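Local coordinates for protein alcohol oxidase (Myceliophthora thermophila, PDB 6F74) that binds FAD and, as a VAO-type flavoprotein, probably oxidises its substrate with molecular oxygen as the electron acceptor, at residues 37-42 with 125-130; 54-59 with 131-136; 294-299 with 574-579. One frame throughout, in Å; residues are numbered along the deposited sequence.

Contact 1: 37-42 with 125-130; sequences ACWPDN and LPYYAV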
loop_
_atom_site.group_PDB
_atom_site.type_symbol
_atom_site.label_atom_id
_atom_site.label_comp_id
_atom_site.label_asym_id
_atom_site.label_seq_id
_atom_site.Cartn_x
_atom_site.Cartn_y
_atom_site.Cartn_z
ATOM N N ALA A 37 16.072 28.286 16.105
ATOM C CA ALA A 37 17.033 28.388 17.198
ATOM C C ALA A 37 17.242 27.043 17.933
ATOM O O ALA A 37 18.362 26.707 18.314
ATOM C CB ALA A 37 16.573 29.457 18.182
ATOM N N CYS A 38 16.170 26.278 18.109
ATOM C CA CYS A 38 16.237 24.963 18.768
ATOM C C CYS A 38 16.907 23.832 17.954
ATOM O O CYS A 38 17.260 22.781 18.494
ATOM C CB CYS A 38 14.823 24.530 19.210
ATOM S SG CYS A 38 13.596 24.533 17.896
ATOM N N TRP A 39 17.058 24.032 16.654
ATOM C CA TRP A 39 17.623 23.010 15.773
ATOM C C TRP A 39 19.082 22.822 16.125
ATOM O O TRP A 39 19.795 23.796 16.234
ATOM C CB TRP A 39 17.461 23.422 14.309
ATOM C CG TRP A 39 17.826 22.373 13.306
ATOM C CD1 TRP A 39 18.961 22.316 12.568
ATOM C CD2 TRP A 39 17.023 21.241 12.907
ATOM N NE1 TRP A 39 18.943 21.221 11.743
ATOM C CE2 TRP A 39 17.769 20.535 11.934
ATOM C CE3 TRP A 39 15.756 20.752 13.292
ATOM C CZ2 TRP A 39 17.298 19.369 11.327
ATOM C CZ3 TRP A 39 15.277 19.597 12.698
ATOM C CH2 TRP A 39 16.053 18.903 11.721
ATOM N N PRO A 40 19.539 21.573 16.317
ATOM C CA PRO A 40 20.962 21.356 16.623
ATOM C C PRO A 40 21.906 21.915 15.548
ATOM O O PRO A 40 21.603 21.782 14.365
ATOM C CB PRO A 40 21.076 19.831 16.708
ATOM C CG PRO A 40 19.695 19.333 16.908
ATOM C CD PRO A 40 18.800 20.309 16.209
ATOM N N ASP A 41 23.018 22.537 15.967
ATOM C CA ASP A 41 23.977 23.148 15.022
ATOM C C ASP A 41 24.862 22.078 14.381
ATOM O O ASP A 41 24.767 20.904 14.735
ATOM C CB ASP A 41 24.812 24.281 15.682
ATOM C CG ASP A 41 25.786 23.786 16.745
ATOM O OD1 ASP A 41 25.989 22.572 16.895
ATOM O OD2 ASP A 41 26.367 24.633 17.429
ATOM N N ASN A 42 25.712 22.472 13.441
ATOM C CA ASN A 42 26.465 21.501 12.661
ATOM C C ASN A 42 27.319 20.565 13.534
ATOM O O ASN A 42 27.386 19.371 13.266
ATOM C CB ASN A 42 27.296 22.187 11.562
ATOM C CG ASN A 42 26.425 22.913 10.508
ATOM O OD1 ASN A 42 26.758 24.021 10.093
ATOM N ND2 ASN A 42 25.318 22.287 10.053
ATOM N N LEU A 125 9.596 16.182 2.667
ATOM C CA LEU A 125 10.477 15.040 2.816
ATOM C C LEU A 125 11.434 15.322 3.950
ATOM O O LEU A 125 11.793 16.470 4.145
ATOM C CB LEU A 125 11.244 14.763 1.519
ATOM C CG LEU A 125 10.419 14.354 0.297
ATOM C CD1 LEU A 125 11.308 14.161 -0.905
ATOM C CD2 LEU A 125 9.666 13.074 0.541
ATOM N N PRO A 126 11.861 14.279 4.695
ATOM C CA PRO A 126 12.830 14.424 5.781
ATOM C C PRO A 126 14.133 15.092 5.372
ATOM O O PRO A 126 14.635 14.885 4.266
ATOM C CB PRO A 126 13.120 12.966 6.201
ATOM C CG PRO A 126 11.904 12.235 5.825
ATOM C CD PRO A 126 11.417 12.877 4.556
ATOM N N TYR A 127 14.668 15.878 6.305
ATOM C CA TYR A 127 15.866 16.695 6.111
ATOM C C TYR A 127 17.153 15.912 6.421
ATOM O O TYR A 127 18.198 16.129 5.797
ATOM C CB TYR A 127 15.706 17.944 6.972
ATOM C CG TYR A 127 16.714 19.058 6.763
ATOM C CD1 TYR A 127 16.535 20.035 5.765
ATOM C CD2 TYR A 127 17.815 19.167 7.591
ATOM C CE1 TYR A 127 17.424 21.063 5.606
ATOM C CE2 TYR A 127 18.738 20.183 7.419
ATOM C CZ TYR A 127 18.531 21.140 6.450
ATOM O OH TYR A 127 19.483 22.122 6.342
ATOM N N TYR A 128 17.092 15.005 7.379
ATOM C CA TYR A 128 18.187 14.057 7.626
ATOM C C TYR A 128 17.628 12.659 7.643
ATOM O O TYR A 128 16.466 12.469 7.998
ATOM C CB TYR A 128 18.869 14.315 8.983
ATOM C CG TYR A 128 19.864 15.448 9.011
ATOM C CD1 TYR A 128 21.152 15.284 8.509
ATOM C CD2 TYR A 128 19.533 16.665 9.564
ATOM C CE1 TYR A 128 22.092 16.318 8.575
ATOM C CE2 TYR A 128 20.435 17.701 9.630
ATOM C CZ TYR A 128 21.722 17.538 9.124
ATOM O OH TYR A 128 22.607 18.595 9.180
ATOM N N ALA A 129 18.444 11.695 7.264
ATOM C CA ALA A 129 18.126 10.286 7.457
ATOM C C ALA A 129 19.287 9.571 8.108
ATOM O O ALA A 129 20.438 9.901 7.845
ATOM C CB ALA A 129 17.801 9.634 6.121
ATOM N N VAL A 130 18.993 8.598 8.965
ATOM C CA VAL A 130 20.007 7.667 9.480
ATOM C C VAL A 130 19.846 6.343 8.731
ATOM O O VAL A 130 18.785 5.718 8.786
ATOM C CB VAL A 130 19.843 7.473 10.989
ATOM C CG1 VAL A 130 20.763 6.376 11.505
ATOM C CG2 VAL A 130 20.117 8.783 11.714
HETATM O O HOH W 1 21.446 20.847 10.232
#

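Contact 2: 54-59 with 131-136; sequences KGKLIK and NASTRE. With NAG (2-acetamido-2-deoxy-beta-D-glucopyranose), chain J.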
loop_
_atom_site.group_PDB
_atom_site.type_symbol
_atom_site.label_atom_id
_atom_site.label_comp_id
_atom_site.label_asym_id
_atom_site.label_seq_id
_atom_site.Cartn_x
_atom_site.Cartn_y
_atom_site.Cartn_z
ATOM N N LYS A 54 30.545 7.037 11.306
ATOM C CA LYS A 54 30.657 7.989 10.200
ATOM C C LYS A 54 30.088 7.427 8.911
ATOM O O LYS A 54 30.352 6.268 8.586
ATOM C CB LYS A 54 32.146 8.350 10.027
ATOM C CG LYS A 54 32.407 9.692 9.393
ATOM C CD LYS A 54 33.716 10.281 10.016
ATOM C CE LYS A 54 34.002 11.677 9.527
ATOM N NZ LYS A 54 33.977 11.714 8.038
ATOM N N GLY A 55 29.258 8.220 8.217
ATOM C CA GLY A 55 28.570 7.795 6.981
ATOM C C GLY A 55 27.102 7.384 7.146
ATOM O O GLY A 55 26.339 7.471 6.188
ATOM N N LYS A 56 26.701 6.967 8.345
ATOM C CA LYS A 56 25.300 6.553 8.581
ATOM C C LYS A 56 24.303 7.710 8.572
ATOM O O LYS A 56 23.164 7.520 8.186
ATOM C CB LYS A 56 25.189 5.744 9.869
ATOM C CG LYS A 56 25.848 4.375 9.755
ATOM C CD LYS A 56 25.869 3.686 11.106
ATOM C CE LYS A 56 26.684 2.390 11.107
ATOM N NZ LYS A 56 25.806 1.255 10.913
ATOM N N LEU A 57 24.717 8.900 8.990
ATOM C CA LEU A 57 23.839 10.071 8.962
ATOM C C LEU A 57 23.939 10.716 7.585
ATOM O O LEU A 57 24.992 11.145 7.181
ATOM C CB LEU A 57 24.228 11.093 10.037
ATOM C CG LEU A 57 23.392 12.387 10.108
ATOM C CD1 LEU A 57 21.962 12.125 10.527
ATOM C CD2 LEU A 57 24.079 13.439 10.977
ATOM N N ILE A 58 22.821 10.797 6.882
ATOM C CA ILE A 58 22.797 11.383 5.550
ATOM C C ILE A 58 21.987 12.669 5.606
ATOM O O ILE A 58 20.862 12.661 6.087
ATOM C CB ILE A 58 22.181 10.409 4.558
ATOM C CG1 ILE A 58 23.062 9.151 4.441
ATOM C CG2 ILE A 58 21.994 11.063 3.180
ATOM C CD1 ILE A 58 22.356 7.948 3.811
ATOM N N LYS A 59 22.574 13.768 5.136
ATOM C CA LYS A 59 21.838 14.998 4.902
ATOM C C LYS A 59 21.129 14.787 3.594
ATOM O O LYS A 59 21.768 14.520 2.579
ATOM C CB LYS A 59 22.738 16.211 4.815
ATOM C CG LYS A 59 21.934 17.492 4.586
ATOM C CD LYS A 59 22.825 18.712 4.495
ATOM C CE LYS A 59 22.035 20.006 4.616
ATOM N NZ LYS A 59 20.744 19.958 3.881
ATOM N N ASN A 131 20.887 5.948 8.004
ATOM C CA ASN A 131 20.933 4.660 7.336
ATOM C C ASN A 131 21.193 3.594 8.413
ATOM O O ASN A 131 22.338 3.214 8.660
ATOM C CB ASN A 131 22.025 4.663 6.241
ATOM C CG ASN A 131 22.209 3.319 5.585
ATOM O OD1 ASN A 131 21.364 2.451 5.714
ATOM N ND2 ASN A 131 23.330 3.147 4.877
ATOM N N ALA A 132 20.113 3.161 9.071
ATOM C CA ALA A 132 20.202 2.304 10.253
ATOM C C ALA A 132 20.301 0.854 9.843
ATOM O O ALA A 132 19.425 0.368 9.129
ATOM C CB ALA A 132 18.978 2.503 11.138
ATOM N N SER A 133 21.364 0.181 10.261
ATOM C CA SER A 133 21.563 -1.264 9.993
ATOM C C SER A 133 21.722 -2.145 11.242
ATOM O O SER A 133 21.846 -3.342 11.111
ATOM C CB SER A 133 22.765 -1.472 9.036
ATOM O OG SER A 133 23.933 -0.871 9.565
ATOM N N THR A 134 21.703 -1.561 12.440
ATOM C CA THR A 134 21.768 -2.308 13.699
ATOM C C THR A 134 20.701 -1.763 14.628
ATOM O O THR A 134 20.205 -0.664 14.421
ATOM C CB THR A 134 23.121 -2.136 14.396
ATOM O OG1 THR A 134 23.295 -0.770 14.845
ATOM C CG2 THR A 134 24.274 -2.552 13.492
ATOM N N ARG A 135 20.371 -2.515 15.661
ATOM C CA ARG A 135 19.503 -2.023 16.732
ATOM C C ARG A 135 20.076 -0.792 17.451
ATOM O O ARG A 135 19.313 0.033 17.939
ATOM C CB ARG A 135 19.259 -3.109 17.781
ATOM C CG ARG A 135 18.373 -4.224 17.297
ATOM C CD ARG A 135 18.136 -5.272 18.377
ATOM N NE ARG A 135 17.171 -6.266 17.891
ATOM C CZ ARG A 135 16.431 -7.100 18.634
ATOM N NH1 ARG A 135 16.546 -7.127 19.956
ATOM N NH2 ARG A 135 15.578 -7.916 18.028
ATOM N N GLU A 136 21.405 -0.680 17.500
ATOM C CA GLU A 136 22.058 0.414 18.191
ATOM C C GLU A 136 21.772 1.698 17.378
ATOM O O GLU A 136 21.384 2.704 17.933
ATOM C CB GLU A 136 23.552 0.169 18.355
ATOM C CG GLU A 136 23.915 -0.944 19.362
ATOM C CD GLU A 136 23.494 -2.330 18.904
ATOM O OE1 GLU A 136 23.615 -2.685 17.732
ATOM O OE2 GLU A 136 22.973 -3.109 19.707
HETATM C C1 NAG J . 23.768 1.971 4.179
HETATM C C2 NAG J . 24.617 2.268 2.958
HETATM C C3 NAG J . 24.959 0.950 2.276
HETATM C C4 NAG J . 25.809 0.079 3.190
HETATM C C5 NAG J . 25.002 -0.163 4.452
HETATM C C6 NAG J . 25.889 -0.887 5.472
HETATM C C7 NAG J . 24.066 4.384 1.832
HETATM C C8 NAG J . 23.189 5.006 0.785
HETATM N N2 NAG J . 23.880 3.077 2.002
HETATM O O3 NAG J . 25.610 1.192 1.030
HETATM O O4 NAG J . 26.163 -1.169 2.525
HETATM O O5 NAG J . 24.506 1.071 5.036
HETATM O O6 NAG J . 25.180 -1.005 6.708
HETATM O O7 NAG J . 24.869 5.037 2.477
#

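Contact 3: 294-299 with 574-579; sequences YGIVLS and NIFFCR. With FAD (flavin-adenine dinucleotide), chain I.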
loop_
_atom_site.group_PDB
_atom_site.type_symbol
_atom_site.label_atom_id
_atom_site.label_comp_id
_atom_site.label_asym_id
_atom_site.label_seq_id
_atom_site.Cartn_x
_atom_site.Cartn_y
_atom_site.Cartn_z
ATOM N N TYR A 294 2.655 2.603 16.195
ATOM C CA TYR A 294 2.534 2.072 17.560
ATOM C C TYR A 294 3.900 1.807 18.181
ATOM O O TYR A 294 4.050 1.842 19.397
ATOM C CB TYR A 294 1.656 0.826 17.599
ATOM C CG TYR A 294 0.276 1.068 17.055
ATOM C CD1 TYR A 294 -0.729 1.597 17.860
ATOM C CD2 TYR A 294 -0.024 0.796 15.723
ATOM C CE1 TYR A 294 -1.992 1.830 17.365
ATOM C CE2 TYR A 294 -1.287 1.037 15.212
ATOM C CZ TYR A 294 -2.274 1.534 16.032
ATOM O OH TYR A 294 -3.536 1.746 15.530
ATOM N N GLY A 295 4.902 1.633 17.323
ATOM C CA GLY A 295 6.262 1.266 17.736
ATOM C C GLY A 295 7.027 0.981 16.469
ATOM O O GLY A 295 6.419 0.946 15.390
ATOM N N ILE A 296 8.346 0.814 16.576
ATOM C CA ILE A 296 9.184 0.484 15.420
ATOM C C ILE A 296 9.266 -1.036 15.291
ATOM O O ILE A 296 9.853 -1.704 16.148
ATOM C CB ILE A 296 10.619 1.046 15.556
ATOM C CG1 ILE A 296 10.609 2.550 15.802
ATOM C CG2 ILE A 296 11.434 0.755 14.293
ATOM C CD1 ILE A 296 11.851 3.037 16.518
ATOM N N VAL A 297 8.707 -1.568 14.198
ATOM C CA VAL A 297 8.663 -3.007 13.993
ATOM C C VAL A 297 10.038 -3.491 13.504
ATOM O O VAL A 297 10.496 -3.142 12.407
ATOM C CB VAL A 297 7.540 -3.436 13.047
ATOM C CG1 VAL A 297 7.488 -4.955 12.946
ATOM C CG2 VAL A 297 6.196 -2.894 13.524
ATOM N N LEU A 298 10.691 -4.281 14.359
ATOM C CA LEU A 298 12.022 -4.810 14.080
ATOM C C LEU A 298 11.969 -6.122 13.335
ATOM O O LEU A 298 12.855 -6.424 12.528
ATOM C CB LEU A 298 12.798 -5.022 15.387
ATOM C CG LEU A 298 12.898 -3.823 16.333
ATOM C CD1 LEU A 298 13.662 -4.195 17.566
ATOM C CD2 LEU A 298 13.418 -2.592 15.613
ATOM N N SER A 299 10.986 -6.946 13.661
ATOM C CA SER A 299 10.863 -8.256 13.041
ATOM C C SER A 299 9.426 -8.732 13.151
ATOM O O SER A 299 8.692 -8.305 14.034
ATOM C CB SER A 299 11.794 -9.248 13.741
ATOM O OG SER A 299 11.209 -9.668 14.954
ATOM N N ASN A 574 3.325 10.491 20.963
ATOM C CA ASN A 574 3.158 10.426 19.519
ATOM C C ASN A 574 4.478 10.701 18.810
ATOM O O ASN A 574 4.553 11.492 17.844
ATOM C CB ASN A 574 2.052 11.347 19.036
ATOM C CG ASN A 574 1.334 10.808 17.829
ATOM O OD1 ASN A 574 1.874 9.985 17.108
ATOM N ND2 ASN A 574 0.068 11.223 17.638
ATOM N N ILE A 575 5.509 10.013 19.297
ATOM C CA ILE A 575 6.810 10.052 18.697
ATOM C C ILE A 575 6.756 9.511 17.274
ATOM O O ILE A 575 7.560 9.933 16.433
ATOM C CB ILE A 575 7.858 9.275 19.565
ATOM C CG1 ILE A 575 7.932 9.846 20.990
ATOM C CG2 ILE A 575 9.243 9.286 18.931
ATOM C CD1 ILE A 575 8.123 11.351 21.077
ATOM N N PHE A 576 5.799 8.614 17.000
ATOM C CA PHE A 576 5.678 8.002 15.702
ATOM C C PHE A 576 4.533 8.538 14.868
ATOM O O PHE A 576 3.986 7.811 14.024
ATOM C CB PHE A 576 5.572 6.487 15.869
ATOM C CG PHE A 576 6.665 5.888 16.711
ATOM C CD1 PHE A 576 7.987 6.130 16.407
ATOM C CD2 PHE A 576 6.372 5.043 17.760
ATOM C CE1 PHE A 576 9.011 5.559 17.165
ATOM C CE2 PHE A 576 7.380 4.497 18.542
ATOM C CZ PHE A 576 8.708 4.741 18.230
ATOM N N PHE A 577 4.200 9.814 15.066
ATOM C CA PHE A 577 3.163 10.485 14.294
ATOM C C PHE A 577 3.286 10.175 12.819
ATOM O O PHE A 577 4.372 10.259 12.261
ATOM C CB PHE A 577 3.194 12.005 14.448
ATOM C CG PHE A 577 2.199 12.711 13.569
ATOM C CD1 PHE A 577 0.870 12.891 13.996
ATOM C CD2 PHE A 577 2.542 13.126 12.304
ATOM C CE1 PHE A 577 -0.060 13.505 13.189
ATOM C CE2 PHE A 577 1.608 13.730 11.478
ATOM C CZ PHE A 577 0.303 13.909 11.922
ATOM N N CYS A 578 2.180 9.777 12.211
ATOM C CA CYS A 578 2.071 9.813 10.768
ATOM C C CYS A 578 0.681 10.256 10.353
ATOM O O CYS A 578 -0.306 10.110 11.097
ATOM C CB CYS A 578 2.499 8.501 10.086
ATOM S SG CYS A 578 1.991 6.988 10.929
ATOM N N ARG A 579 0.654 10.863 9.175
ATOM C CA ARG A 579 -0.548 11.423 8.548
ATOM C C ARG A 579 -1.645 10.350 8.377
ATOM O O ARG A 579 -1.371 9.318 7.816
ATOM C CB ARG A 579 -0.117 11.951 7.165
ATOM C CG ARG A 579 -1.133 12.844 6.572
ATOM C CD ARG A 579 -0.713 13.411 5.232
ATOM N NE ARG A 579 -1.972 13.821 4.608
ATOM C CZ ARG A 579 -2.748 13.041 3.852
ATOM N NH1 ARG A 579 -2.395 11.781 3.504
ATOM N NH2 ARG A 579 -3.882 13.541 3.415
HETATM P PA FAD I . 7.042 2.859 3.733
HETATM O O1A FAD I . 6.751 4.130 2.940
HETATM O O2A FAD I . 8.482 2.564 4.013
HETATM O O5B FAD I . 6.228 2.957 5.082
HETATM C C5B FAD I . 4.828 2.977 5.041
HETATM C C4B FAD I . 4.301 3.371 6.409
HETATM O O4B FAD I . 4.686 2.344 7.308
HETATM C C3B FAD I . 4.851 4.646 6.996
HETATM O O3B FAD I . 3.854 5.174 7.878
HETATM C C2B FAD I . 6.010 4.199 7.851
HETATM O O2B FAD I . 6.257 5.000 9.013
HETATM C C1B FAD I . 5.544 2.847 8.321
HETATM N N9A FAD I . 6.590 1.846 8.557
HETATM C C8A FAD I . 7.350 1.246 7.631
HETATM N N7A FAD I . 8.180 0.349 8.198
HETATM C C5A FAD I . 7.935 0.375 9.504
HETATM C C6A FAD I . 8.474 -0.352 10.653
HETATM N N6A FAD I . 9.441 -1.267 10.412
HETATM N N1A FAD I . 7.976 -0.047 11.880
HETATM C C2A FAD I . 7.005 0.890 12.039
HETATM N N3A FAD I . 6.446 1.582 11.012
HETATM C C4A FAD I . 6.878 1.353 9.745
HETATM N N1 FAD I . -0.127 -2.973 -1.290
HETATM C C2 FAD I . -0.862 -4.103 -1.395
HETATM O O2 FAD I . -1.673 -4.384 -0.476
HETATM N N3 FAD I . -0.733 -4.948 -2.438
HETATM C C4 FAD I . 0.107 -4.709 -3.460
HETATM O O4 FAD I . 0.210 -5.484 -4.434
HETATM C C4X FAD I . 0.935 -3.485 -3.433
HETATM N N5 FAD I . 1.788 -3.188 -4.434
HETATM C C5X FAD I . 2.541 -2.061 -4.376
HETATM C C6 FAD I . 3.432 -1.780 -5.410
HETATM C C7 FAD I . 4.237 -0.654 -5.390
HETATM C C7M FAD I . 5.124 -0.491 -6.599
HETATM C C8 FAD I . 4.165 0.277 -4.228
HETATM C C8M FAD I . 5.047 1.512 -4.103
HETATM C C9 FAD I . 3.259 0.014 -3.205
HETATM C C9A FAD I . 2.439 -1.127 -3.214
HETATM N N10 FAD I . 1.526 -1.446 -2.170
HETATM C C10 FAD I . 0.758 -2.615 -2.261
HETATM C "C1'" FAD I . 1.280 -0.548 -1.018
HETATM C "C2'" FAD I . 1.958 -0.808 0.287
HETATM O "O2'" FAD I . 1.199 -1.806 0.965
HETATM C "C3'" FAD I . 1.936 0.470 1.132
HETATM O "O3'" FAD I . 2.440 1.600 0.397
HETATM C "C4'" FAD I . 2.717 0.305 2.428
HETATM O "O4'" FAD I . 2.653 1.519 3.183
HETATM C "C5'" FAD I . 4.163 -0.080 2.158
HETATM O "O5'" FAD I . 4.869 -0.240 3.376
HETATM P P FAD I . 6.418 0.065 3.263
HETATM O O1P FAD I . 6.997 -0.663 2.082
HETATM O O2P FAD I . 6.986 -0.153 4.626
HETATM O O3P FAD I . 6.360 1.642 2.904
#

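Contact 1: 37-42 with 125-130
Trp39 rests the benzene end of its indole against two successive tyrosines. The single atom CZ2 does the touching: it lies 3.8 Å from Tyr127 CD2 and 3.9 Å from Tyr128 CD2. With CG anti to the backbone N (chi1 -172°), the indole extends away from its own loop and reaches to the strand. Its six-membered ring stands nearly upright to that of Tyr127, the planes at 86° and the centroids 5.8 Å apart, whereas Tyr128 is met edge to edge. Tyr127 precedes the strand and has a non-strand backbone, which probably lets two successive rings face Trp39. On the indole itself, Pro40 CD covers part of one face, and Trp45 of helix 42-52 stacks on Tyr128. The looser side is wet: one water joins Trp39 NE1 (2.9 Å from the water O) to Tyr128 OH (2.7 Å from it), so the indole N-H and the phenol OH are linked through solvent rather than directly. Tryptophan and tyrosine suit this border, being broad apolar plates with a polar atom at the rim. Here an N-terminal loop is laid by an aromatic cluster against strand 128-131 of the small mixed sheet in the PCMH-type FAD-binding domain.

Contact 2: 54-59 with 131-136
The side-chain amide of Asn131, beside Lys56 and Ile58, is the flat group here, and its nitrogen end carries a sugar: ND2 is joined to NAG C1 at 1.4 Å. The pyranose is set across the amide, O5 on one side and C2 on the other. At the oxygen end OD1 receives a weak hydrogen bond from Ser177. Ile58 does not lie over the amide; its CD1 comes to Asn131 CB at 4.1 Å, packing against the stem of the group. CG anti to the backbone N (chi1 175°) turns the amide outward, as a glycosylated asparagine needs. Asn131-Ala132-Ser133 is an N-glycosylation sequon, placed where strand 128-131 leaves its antiparallel neighbour 57-59. The pairing persists at this end through Asn131 N, which donates to Lys56 O at 2.8 Å. Gly55, just before, has a positive phi (101°), where a CB would collide with the preceding carbonyl.

Lys56 then runs alongside the loop after the strand, its aliphatic part passing Asn131 O with CG at 3.9 Å. The chain is extended until chi4 (-96°) bends NZ to a salt bridge with Asp137; NZ also lies 3.1 Å from Ser133 OG. Ser133 is small enough to sit between this ammonium and the glycan, with OG also 3.1 Å from NAG O6; its own N is held by the same Asp137 carboxylate. Thr134 is the N-cap of helix 135-147: OG1 accepts from Asp137 N and, weakly, from Glu136 N.

Contact 3: 294-299 with 574-579
Phe576 lays its ring against the backbone of Gly295, whose carbonyl carbon lies over one face while CA comes within 3.5 Å of Phe576 CE2. A phenylalanine suits this place because a flat apolar ring can cover the Gly295 backbone and still reach Ile296. Farther round the ring, Ile296 crosses at about a right angle and sets CG1 3.7 Å from Phe576 CE1, with CD1 following. CG anti to its carbonyl carbon (chi1 -52°) sends the phenyl from its turn over Gly295 and Ile296. An alanine here would remove the ring and would probably leave Gly295 and Ile296 with a gap beside the segment that holds the cofactor. That segment grips the FAD adenine just beyond: Val297 N donates to FAD N1A (2.9 Å), and FAD N6A donates back to Val297 O (2.9 Å). Phe576 is positioned in turn by the type I turn from Asn574 to Phe577, closed by Phe577 N to Asn574 O, and by Asp571, whose carboxylate takes the N-H groups of Ile575 and Phe576. The turn follows helix 560-570, which also packs on Tyr294; Ile296 touches Ile138 of helix 135-147, and its strand 296-306 pairs with strand 260-266 in the antiparallel sheet.

Contact 3 is the buried one, while contacts 1 and 2 are only partly covered, lying farther from the centre of the chain. Those two share a sheet: strand 128-131 enters both and lies beside 57-59, and Ala129 O probably accepts from Ile58 N between them. Their chemistry differs: contact 1 is aromatic with a water at its margin, contact 2 polar, charged and glycosylated, and contact 3 almost wholly apolar beside an adenine whose edge is read by backbone groups. Contacts 2 and 3 meet through helix 135-147, where Arg135 NE lies 4.1 Å from Leu298 CD1; contacts 1 and 3 do not touch, their nearest atoms being about 10 Å apart.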